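Local coordinates for outer membrane protein (Bartonella henselae, PDB 2FI9), which is of unknown function but belongs to the DUF498/DUF598 family, whose mitochondrial relative NDUFAF3 helps assemble respiratory complex I, at residues A[11-16]-A[39-45]; A[103-107]-A[124-128]. One frame throughout, in Å; residues are numbered along the deposited sequence.

Contact 1: A[11-16]-A[39-45]; sequences HFPGRA and CIPSGIY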
ATOM      1  N   HIS A  11     -10.035   0.888   9.085  1.00 47.42           N
ATOM      2  CA  HIS A  11      -9.997  -0.611   9.229  1.00 46.94           C
ATOM      3  C   HIS A  11     -11.298  -1.315   8.785  1.00 45.69           C
ATOM      4  O   HIS A  11     -12.430  -0.796   8.934  1.00 46.00           O
ATOM      5  CB  HIS A  11      -9.599  -1.026  10.652  1.00 48.05           C
ATOM      6  CG  HIS A  11      -8.935  -2.373  10.743  1.00 50.64           C
ATOM      7  ND1 HIS A  11      -8.148  -2.739  11.816  1.00 53.12           N
ATOM      8  CD2 HIS A  11      -8.931  -3.435   9.898  1.00 52.32           C
ATOM      9  CE1 HIS A  11      -7.707  -3.973  11.636  1.00 53.46           C
ATOM     10  NE2 HIS A  11      -8.162  -4.416  10.476  1.00 52.44           N
ATOM     11  N   PHE A  12     -11.103  -2.538   8.296  1.00 43.25           N
ATOM     12  CA  PHE A  12     -11.979  -3.188   7.349  1.00 40.09           C
ATOM     13  C   PHE A  12     -11.274  -4.517   7.085  1.00 38.46           C
ATOM     14  O   PHE A  12     -10.062  -4.519   6.874  1.00 37.04           O
ATOM     15  CB  PHE A  12     -11.984  -2.332   6.086  1.00 40.17           C
ATOM     16  CG  PHE A  12     -12.959  -2.758   5.069  1.00 40.65           C
ATOM     17  CD1 PHE A  12     -14.326  -2.637   5.306  1.00 39.99           C
ATOM     18  CD2 PHE A  12     -12.523  -3.240   3.849  1.00 40.41           C
ATOM     19  CE1 PHE A  12     -15.246  -3.031   4.350  1.00 41.69           C
ATOM     20  CE2 PHE A  12     -13.439  -3.634   2.893  1.00 41.48           C
ATOM     21  CZ  PHE A  12     -14.792  -3.529   3.140  1.00 40.69           C
ATOM     22  N   PRO A  13     -12.009  -5.653   7.117  1.00 36.06           N
ATOM     23  CA  PRO A  13     -11.367  -6.964   7.154  1.00 35.15           C
ATOM     24  C   PRO A  13     -10.998  -7.588   5.798  1.00 34.29           C
ATOM     25  O   PRO A  13     -10.832  -8.807   5.711  1.00 34.47           O
ATOM     26  CB  PRO A  13     -12.429  -7.832   7.849  1.00 34.42           C
ATOM     27  CG  PRO A  13     -13.707  -7.259   7.361  1.00 34.55           C
ATOM     28  CD  PRO A  13     -13.477  -5.775   7.120  1.00 36.21           C
ATOM     29  N   GLY A  14     -10.896  -6.776   4.752  1.00 34.22           N
ATOM     30  CA  GLY A  14     -10.446  -7.245   3.445  1.00 33.32           C
ATOM     31  C   GLY A  14     -10.044  -6.049   2.599  1.00 33.74           C
ATOM     32  O   GLY A  14     -10.097  -4.913   3.070  1.00 34.07           O
ATOM     33  N   ARG A  15      -9.661  -6.289   1.353  1.00 33.08           N
ATOM     34  CA  ARG A  15      -9.363  -5.186   0.430  1.00 32.91           C
ATOM     35  C   ARG A  15     -10.651  -4.592  -0.129  1.00 32.95           C
ATOM     36  O   ARG A  15     -11.639  -5.297  -0.279  1.00 33.40           O
ATOM     37  CB  ARG A  15      -8.498  -5.684  -0.717  1.00 32.99           C
ATOM     38  CG  ARG A  15      -7.074  -5.988  -0.300  1.00 32.83           C
ATOM     39  CD  ARG A  15      -6.374  -6.862  -1.309  1.00 33.90           C
ATOM     40  NE  ARG A  15      -6.990  -8.188  -1.401  1.00 33.10           N
ATOM     41  CZ  ARG A  15      -6.600  -9.124  -2.259  1.00 36.02           C
ATOM     42  NH1 ARG A  15      -5.594  -8.884  -3.107  1.00 35.85           N
ATOM     43  NH2 ARG A  15      -7.209 -10.302  -2.268  1.00 35.39           N
ATOM     44  N   ALA A  16     -10.623  -3.304  -0.449  1.00 32.90           N
ATOM     45  CA  ALA A  16     -11.749  -2.613  -1.094  1.00 33.08           C
ATOM     46  C   ALA A  16     -11.155  -1.574  -2.031  1.00 33.29           C
ATOM     47  O   ALA A  16     -10.044  -1.126  -1.801  1.00 32.56           O
ATOM     48  CB  ALA A  16     -12.619  -1.923  -0.047  1.00 33.06           C
ATOM     49  N   CYS A  39      -2.996  -2.043   2.531  1.00 33.54           N
ATOM     50  CA  CYS A  39      -4.153  -2.771   2.050  1.00 33.64           C
ATOM     51  C   CYS A  39      -3.664  -4.132   1.642  1.00 33.13           C
ATOM     52  O   CYS A  39      -2.917  -4.266   0.676  1.00 32.13           O
ATOM     53  CB  CYS A  39      -4.752  -2.071   0.827  1.00 34.64           C
ATOM     54  SG  CYS A  39      -5.129  -0.330   1.072  1.00 37.24           S
ATOM     55  N   ILE A  40      -4.054  -5.145   2.395  1.00 32.34           N
ATOM     56  CA  ILE A  40      -3.559  -6.499   2.169  1.00 32.17           C
ATOM     57  C   ILE A  40      -4.758  -7.466   2.234  1.00 31.85           C
ATOM     58  O   ILE A  40      -5.858  -7.052   2.607  1.00 30.77           O
ATOM     59  CB  ILE A  40      -2.432  -6.843   3.178  1.00 32.15           C
ATOM     60  CG1 ILE A  40      -2.913  -6.588   4.615  1.00 32.54           C
ATOM     61  CG2 ILE A  40      -1.212  -5.993   2.882  1.00 31.08           C
ATOM     62  CD1 ILE A  40      -1.894  -6.959   5.696  1.00 32.88           C
ATOM     63  N   PRO A  41      -4.586  -8.725   1.793  1.00 31.44           N
ATOM     64  CA  PRO A  41      -5.766  -9.614   1.818  1.00 31.69           C
ATOM     65  C   PRO A  41      -6.541  -9.664   3.140  1.00 31.89           C
ATOM     66  O   PRO A  41      -7.776  -9.837   3.111  1.00 31.63           O
ATOM     67  CB  PRO A  41      -5.174 -10.980   1.454  1.00 31.98           C
ATOM     68  CG  PRO A  41      -4.076 -10.612   0.524  1.00 31.35           C
ATOM     69  CD  PRO A  41      -3.426  -9.394   1.178  1.00 31.91           C
ATOM     70  N   SER A  42      -5.850  -9.516   4.278  1.00 31.91           N
ATOM     71  CA  SER A  42      -6.526  -9.592   5.600  1.00 31.98           C
ATOM     72  C   SER A  42      -7.227  -8.283   6.011  1.00 32.53           C
ATOM     73  O   SER A  42      -7.927  -8.242   7.019  1.00 32.89           O
ATOM     74  CB  SER A  42      -5.544 -10.001   6.695  1.00 32.27           C
ATOM     75  OG  SER A  42      -4.597  -8.963   6.931  1.00 31.83           O
ATOM     76  N   GLY A  43      -7.009  -7.215   5.246  1.00 32.97           N
ATOM     77  CA  GLY A  43      -7.732  -5.974   5.479  1.00 32.92           C
ATOM     78  C   GLY A  43      -6.977  -4.709   5.172  1.00 32.86           C
ATOM     79  O   GLY A  43      -5.888  -4.742   4.587  1.00 33.33           O
ATOM     80  N   ILE A  44      -7.569  -3.594   5.571  1.00 32.35           N
ATOM     81  CA  ILE A  44      -6.951  -2.285   5.447  1.00 33.02           C
ATOM     82  C   ILE A  44      -6.607  -1.829   6.854  1.00 33.44           C
ATOM     83  O   ILE A  44      -7.502  -1.740   7.706  1.00 33.58           O
ATOM     84  CB  ILE A  44      -7.928  -1.276   4.793  1.00 32.96           C
ATOM     85  CG1 ILE A  44      -8.388  -1.811   3.430  1.00 34.07           C
ATOM     86  CG2 ILE A  44      -7.264   0.113   4.640  1.00 33.73           C
ATOM     87  CD1 ILE A  44      -9.437  -0.969   2.716  1.00 32.89           C
ATOM     88  N   TYR A  45      -5.331  -1.534   7.098  1.00 33.45           N
ATOM     89  CA  TYR A  45      -4.843  -1.155   8.423  1.00 33.41           C
ATOM     90  C   TYR A  45      -4.188   0.220   8.365  1.00 33.96           C
ATOM     91  O   TYR A  45      -3.518   0.547   7.383  1.00 32.49           O
ATOM     92  CB  TYR A  45      -3.768  -2.138   8.893  1.00 34.03           C
ATOM     93  CG  TYR A  45      -4.189  -3.583   8.954  1.00 33.99           C
ATOM     94  CD1 TYR A  45      -4.541  -4.171  10.164  1.00 34.59           C
ATOM     95  CD2 TYR A  45      -4.208  -4.371   7.805  1.00 34.27           C
ATOM     96  CE1 TYR A  45      -4.919  -5.507  10.234  1.00 33.55           C
ATOM     97  CE2 TYR A  45      -4.587  -5.709   7.853  1.00 33.76           C
ATOM     98  CZ  TYR A  45      -4.930  -6.269   9.077  1.00 34.07           C
ATOM     99  OH  TYR A  45      -5.315  -7.588   9.145  1.00 34.56           O
TER
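The guanidinium of Arg15 lies with one face against the ring of Pro41, CG of the proline sitting above its centre at 4.0 Å from Arg15 CZ. At the other end of the contact the imidazole of His11 meets the ring of Tyr45 obliquely, the centroids 4.5 Å apart and the planes inclined at 53°. His11 NE2 and CE1 are the atoms that come up to Tyr45 CD1 and CE1. Tyr45 is steadied at its edge, where its OH donates in the ring plane to Ser42 OG (2.7 Å), an oxygen also bonded to Glu65, while Arg61 adds a cation-pi contact. Arg15 CG lies 3.3 Å from Ile40 O, and a bend farther out (chi3 -65°) carries the guanidinium over Pro41; its NH1 continues to the carbonyl of Val120. Pro41 and Ser42 form the tip of a beta hairpin, a type I turn joining strands 36-40 and 43-47, and the latter is an outermost strand of the mixed five-stranded sheet. The N-terminal 11-16 segment, which has no regular structure, drapes across this hairpin end. One backbone bond ties the two: Ile44 N to Phe12 O, 3.0 Å and fairly straight at 157°. Beside it Gly43, lacking a side chain, lets Phe12 O come close to its CA. Ile44 O is buried without a conventional donor and is approached instead by His11 CA (3.1 Å) and by the imidazole CD2. Ile44 brings CG1 to 3.6 Å from Gly14 O, and the terminal CD1 comes to within 4.0 Å of Phe12 CD2, with Ala16 CB slightly farther off.

Contact 2: A[103-107]-A[124-128]; sequences TGAAV and LFAVE
Leu124 lays its CD2 methyl against the CB of Ala106, 3.6 Å away, while its other branch, CD1, meets Val107 CG2 at 4.2 Å. The fork of Leu124 thus bears on two successive residues of the helix, and it crosses the valine side chain at about a right angle. With CG anti to its carbonyl carbon (chi1 -53°), Leu124 turns this fork toward the helix although the bond to its CB points neither toward nor away from it. The polar part of the contact is made by Thr103, whose OG1 donates to Phe125 O in a short bond of 2.5 Å. The hydroxyl lies in the plane of that carbonyl, on a lone pair, with a C=O...O angle of 141°. Thr103 opens helix 103-115, the helix of a beta-alpha-beta connection from strand 97-101 to strand 120-124, and Leu124 ends the second of these strands; the contact therefore ties the start of the connecting helix to the chain just past the strand that completes it. A second bond, to Gly77 N, helps fix the position of the Thr103 hydroxyl. Farther along the tail, Val127 CG1 packs on Thr103 CB at 4.0 Å. The Phe125 ring leads off to Met49 and Pro52, and Phe26 of strand 25-28 touches Thr103, Val107 and Leu124 together.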
ATOM      1  N   THR A 103       1.374   8.442  -4.576  1.00 30.79           N
ATOM      2  CA  THR A 103       0.216   7.875  -3.879  1.00 29.43           C
ATOM      3  C   THR A 103      -1.003   7.842  -4.804  1.00 30.12           C
ATOM      4  O   THR A 103      -1.724   6.849  -4.836  1.00 29.64           O
ATOM      5  CB  THR A 103      -0.062   8.595  -2.547  1.00 29.27           C
ATOM      6  OG1 THR A 103       0.970   8.247  -1.624  1.00 29.16           O
ATOM      7  CG2 THR A 103      -1.449   8.175  -1.923  1.00 28.37           C
ATOM      8  N   GLY A 104      -1.198   8.902  -5.585  1.00 30.44           N
ATOM      9  CA  GLY A 104      -2.328   8.961  -6.537  1.00 31.06           C
ATOM     10  C   GLY A 104      -2.288   7.810  -7.534  1.00 31.33           C
ATOM     11  O   GLY A 104      -3.269   7.102  -7.720  1.00 31.46           O
ATOM     12  N   ALA A 105      -1.118   7.614  -8.142  1.00 31.11           N
ATOM     13  CA  ALA A 105      -0.896   6.556  -9.117  1.00 30.33           C
ATOM     14  C   ALA A 105      -1.092   5.196  -8.476  1.00 30.58           C
ATOM     15  O   ALA A 105      -1.677   4.312  -9.088  1.00 31.37           O
ATOM     16  CB  ALA A 105       0.510   6.664  -9.713  1.00 30.27           C
ATOM     17  N   ALA A 106      -0.598   5.021  -7.255  1.00 29.89           N
ATOM     18  CA  ALA A 106      -0.722   3.726  -6.592  1.00 31.06           C
ATOM     19  C   ALA A 106      -2.200   3.395  -6.321  1.00 30.91           C
ATOM     20  O   ALA A 106      -2.651   2.249  -6.526  1.00 31.53           O
ATOM     21  CB  ALA A 106       0.092   3.709  -5.317  1.00 30.52           C
ATOM     22  N   VAL A 107      -2.965   4.391  -5.873  1.00 31.40           N
ATOM     23  CA  VAL A 107      -4.404   4.189  -5.651  1.00 31.01           C
ATOM     24  C   VAL A 107      -5.082   3.702  -6.933  1.00 31.62           C
ATOM     25  O   VAL A 107      -5.826   2.702  -6.914  1.00 31.16           O
ATOM     26  CB  VAL A 107      -5.121   5.484  -5.146  1.00 31.22           C
ATOM     27  CG1 VAL A 107      -6.665   5.367  -5.274  1.00 30.03           C
ATOM     28  CG2 VAL A 107      -4.682   5.831  -3.709  1.00 30.63           C
ATOM     29  N   LEU A 124       0.228   2.817   1.219  1.00 31.04           N
ATOM     30  CA  LEU A 124      -0.092   4.140   0.691  1.00 31.55           C
ATOM     31  C   LEU A 124       0.209   5.249   1.690  1.00 31.52           C
ATOM     32  O   LEU A 124      -0.472   5.354   2.709  1.00 31.54           O
ATOM     33  CB  LEU A 124      -1.562   4.190   0.255  1.00 31.05           C
ATOM     34  CG  LEU A 124      -2.033   3.095  -0.716  1.00 31.08           C
ATOM     35  CD1 LEU A 124      -3.542   3.029  -0.823  1.00 27.36           C
ATOM     36  CD2 LEU A 124      -1.449   3.283  -2.115  1.00 29.31           C
ATOM     37  N   PHE A 125       1.214   6.076   1.391  1.00 30.99           N
ATOM     38  CA  PHE A 125       1.475   7.261   2.197  1.00 30.60           C
ATOM     39  C   PHE A 125       0.413   8.295   1.911  1.00 30.85           C
ATOM     40  O   PHE A 125       0.205   8.668   0.769  1.00 30.51           O
ATOM     41  CB  PHE A 125       2.838   7.839   1.893  1.00 31.01           C
ATOM     42  CG  PHE A 125       3.203   9.034   2.739  1.00 30.85           C
ATOM     43  CD1 PHE A 125       3.531   8.878   4.083  1.00 29.30           C
ATOM     44  CD2 PHE A 125       3.262  10.309   2.177  1.00 31.30           C
ATOM     45  CE1 PHE A 125       3.885   9.972   4.858  1.00 29.66           C
ATOM     46  CE2 PHE A 125       3.645  11.418   2.952  1.00 31.65           C
ATOM     47  CZ  PHE A 125       3.949  11.249   4.288  1.00 29.15           C
ATOM     48  N   ALA A 126      -0.248   8.759   2.963  1.00 30.87           N
ATOM     49  CA  ALA A 126      -1.349   9.708   2.824  1.00 30.85           C
ATOM     50  C   ALA A 126      -0.791  11.070   2.481  1.00 31.01           C
ATOM     51  O   ALA A 126       0.059  11.584   3.192  1.00 30.67           O
ATOM     52  CB  ALA A 126      -2.119   9.789   4.105  1.00 30.92           C
ATOM     53  N   VAL A 127      -1.288  11.644   1.394  1.00 31.92           N
ATOM     54  CA  VAL A 127      -0.866  12.967   0.936  1.00 32.81           C
ATOM     55  C   VAL A 127      -1.918  14.020   1.256  1.00 33.47           C
ATOM     56  O   VAL A 127      -3.102  13.707   1.446  1.00 33.23           O
ATOM     57  CB  VAL A 127      -0.593  13.011  -0.607  1.00 32.78           C
ATOM     58  CG1 VAL A 127       0.642  12.216  -0.971  1.00 32.66           C
ATOM     59  CG2 VAL A 127      -1.784  12.501  -1.390  1.00 32.75           C
ATOM     60  N   GLU A 128      -1.476  15.277   1.303  1.00 34.16           N
ATOM     61  CA  GLU A 128      -2.399  16.409   1.387  1.00 35.38           C
ATOM     62  C   GLU A 128      -3.217  16.471   0.097  1.00 35.36           C
ATOM     63  O   GLU A 128      -4.404  16.768   0.125  1.00 34.30           O
ATOM     64  CB  GLU A 128      -1.641  17.721   1.585  1.00 35.74           C
ATOM     65  CG  GLU A 128      -0.991  17.871   2.935  1.00 38.21           C
ATOM     66  CD  GLU A 128      -1.998  18.024   4.054  1.00 42.38           C
ATOM     67  OE1 GLU A 128      -1.693  17.568   5.177  1.00 44.06           O
ATOM     68  OE2 GLU A 128      -3.096  18.588   3.820  1.00 43.57           O
ATOM     69  OXT GLU A 128      -2.688  16.207  -1.003  1.00 35.31           O
TER

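The centres of contacts 1 and 2 are about 16 Å apart, yet the two meet directly where Cys39 SG packs against Leu124 CD1 at 4.2 Å. Both touch helix 103-115 and strand 120-124. Contact 2 engages the first turn of the helix and the last residue of the strand, whereas Arg15 of contact 1 rests on Phe110 and Leu114 farther along the same helix and bonds to Val120 at the start of the same strand. Backbone bonds from Cys39 to Ala122 and from Leu124 to Ile37 join strands 36-40 and 120-124 as sheet neighbours, while the tail beyond them bonds to Gly24 and Asn23.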